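Local coordinates for uncharacterized protein (Bacteroides ovatus, PDB 4IRT), which is of unknown function but belongs to a family of BNR repeat-containing beta-propeller proteins and is a putative neuraminidase, at residues R318-G323 against R378-F383. Numbering follows the deposited sequence. Where two conformers were deposited one is given.
Sequences RIVVEG and RKLHLF
Two neighbouring blades of the beta-propeller meet where strand 318-322, an outermost strand of its four-stranded antiparallel sheet, faces the residues running from the end of helix 371-377 into strand 381-385. No backbone hydrogen bond joins the segments; the direct contacts are made by side chains. In the buried part, Val320 CG1 packs on Leu380 CD1 at 3.9 Å, while Val320 CG2 lies 4.2 Å from Leu380 CD2. Leu380 CG is anti to the backbone N (chi1 -179°), which carries the isopropyl end, CD1 and CD2, across to the valine. Phe327 and Trp374 also touch Val320, and Ile329 touches Leu380. Toward solvent, in one of two conformers modelled for Glu322, a salt bridge links it to Arg378, the side chains crossing at nearly a right angle. Arg378 NE donates to Glu322 OE2 over 3.2 Å, with the oxygen at the guanidinium edge but approached from well above the carboxylate plane. Arg378 NH1 turns to Trp374 O and Glu187 OE2, so the arginine ties the helix end to two acidic side chains. A leucine in its place would probably leave the Glu322 carboxylate without its cationic mate and Trp374 O without this donor. In the same conformer one water completes the bridge, donating to Glu322 OE1 at 2.7 Å and accepting from Arg378 NH2 at 3.1 Å.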
# COMPACT_ATOMS: atom_id res chain seq x y z
N ARG A 318 3.83 -3.84 -6.28
CA ARG A 318 2.94 -2.72 -6.66
C ARG A 318 2.75 -2.76 -8.17
O ARG A 318 3.58 -3.33 -8.89
CB ARG A 318 3.53 -1.35 -6.28
CG ARG A 318 3.67 -1.05 -4.79
CD ARG A 318 2.44 -0.42 -4.25
NE ARG A 318 2.47 0.02 -2.85
CZ ARG A 318 2.15 1.24 -2.44
NH1 ARG A 318 1.88 2.22 -3.31
NH2 ARG A 318 2.15 1.51 -1.15
N ILE A 319 1.66 -2.15 -8.64
CA ILE A 319 1.34 -2.08 -10.06
C ILE A 319 0.76 -0.72 -10.41
O ILE A 319 0.08 -0.06 -9.60
CB ILE A 319 0.31 -3.15 -10.49
CG1 ILE A 319 -0.90 -3.17 -9.53
CG2 ILE A 319 0.94 -4.52 -10.60
CD1 ILE A 319 -2.05 -4.03 -10.04
N VAL A 320 0.98 -0.31 -11.65
CA VAL A 320 0.14 0.72 -12.27
C VAL A 320 -0.32 0.20 -13.62
O VAL A 320 0.36 -0.63 -14.24
CB VAL A 320 0.83 2.09 -12.38
CG1 VAL A 320 1.13 2.65 -10.99
CG2 VAL A 320 2.08 2.04 -13.26
N VAL A 321 -1.50 0.66 -14.03
CA VAL A 321 -2.13 0.19 -15.24
C VAL A 321 -2.53 1.37 -16.14
O VAL A 321 -2.96 2.43 -15.66
CB VAL A 321 -3.36 -0.66 -14.91
CG1 VAL A 321 -3.96 -1.30 -16.17
CG2 VAL A 321 -3.00 -1.74 -13.91
N GLU A 322 -2.39 1.16 -17.45
CA GLU A 322 -2.81 2.11 -18.47
C GLU A 322 -3.55 1.32 -19.55
O GLU A 322 -2.93 0.70 -20.42
CB GLU A 322 -1.58 2.82 -19.04
CG GLU A 322 -1.75 3.54 -20.38
CD GLU A 322 -2.79 4.63 -20.34
OE1 GLU A 322 -3.98 4.33 -20.53
OE2 GLU A 322 -2.39 5.80 -20.14
N GLY A 323 -4.87 1.27 -19.47
CA GLY A 323 -5.67 0.60 -20.51
C GLY A 323 -5.25 -0.82 -20.87
O GLY A 323 -5.06 -1.15 -22.05
N ARG A 378 0.50 10.25 -15.42
CA ARG A 378 1.05 9.01 -15.95
C ARG A 378 2.57 8.92 -15.87
O ARG A 378 3.22 8.47 -16.80
CB ARG A 378 0.55 8.77 -17.40
CG ARG A 378 -0.95 8.57 -17.46
CD ARG A 378 -1.30 7.18 -16.98
NE ARG A 378 -2.72 6.93 -17.20
CZ ARG A 378 -3.67 7.11 -16.30
NH1 ARG A 378 -3.39 7.51 -15.07
NH2 ARG A 378 -4.93 6.87 -16.65
N LYS A 379 3.10 9.33 -14.73
CA LYS A 379 4.52 9.12 -14.39
C LYS A 379 4.57 8.20 -13.19
O LYS A 379 3.71 8.30 -12.30
CB LYS A 379 5.18 10.44 -14.05
CG LYS A 379 5.38 11.34 -15.26
CD LYS A 379 5.87 12.70 -14.83
CE LYS A 379 6.32 13.52 -16.02
NZ LYS A 379 7.05 14.74 -15.59
N LEU A 380 5.55 7.29 -13.20
CA LEU A 380 5.75 6.33 -12.10
C LEU A 380 7.01 6.68 -11.34
O LEU A 380 8.14 6.52 -11.87
CB LEU A 380 5.87 4.89 -12.63
CG LEU A 380 6.05 3.75 -11.63
CD1 LEU A 380 4.87 3.75 -10.66
CD2 LEU A 380 6.16 2.42 -12.37
N HIS A 381 6.81 7.17 -10.14
CA HIS A 381 7.89 7.51 -9.23
C HIS A 381 7.79 6.57 -8.05
O HIS A 381 6.71 6.40 -7.48
CB HIS A 381 7.78 8.96 -8.77
CG HIS A 381 8.14 9.96 -9.82
ND1 HIS A 381 8.36 11.29 -9.52
CD2 HIS A 381 8.30 9.86 -11.17
CE1 HIS A 381 8.65 11.96 -10.62
NE2 HIS A 381 8.61 11.12 -11.64
N LEU A 382 8.92 5.96 -7.75
CA LEU A 382 9.05 5.00 -6.66
C LEU A 382 9.92 5.55 -5.53
O LEU A 382 10.98 6.17 -5.76
CB LEU A 382 9.67 3.70 -7.18
CG LEU A 382 8.95 2.95 -8.29
CD1 LEU A 382 9.80 1.82 -8.87
CD2 LEU A 382 7.66 2.37 -7.73
N PHE A 383 9.50 5.23 -4.30
CA PHE A 383 10.30 5.40 -3.09
C PHE A 383 11.30 4.25 -3.03
O PHE A 383 10.92 3.09 -2.86
CB PHE A 383 9.38 5.38 -1.84
CG PHE A 383 10.09 5.72 -0.53
CD1 PHE A 383 11.00 4.83 0.06
CD2 PHE A 383 9.84 6.92 0.14
CE1 PHE A 383 11.66 5.13 1.27
CE2 PHE A 383 10.48 7.21 1.34
CZ PHE A 383 11.40 6.33 1.91
O HOH W 1 -5.90 5.78 -19.36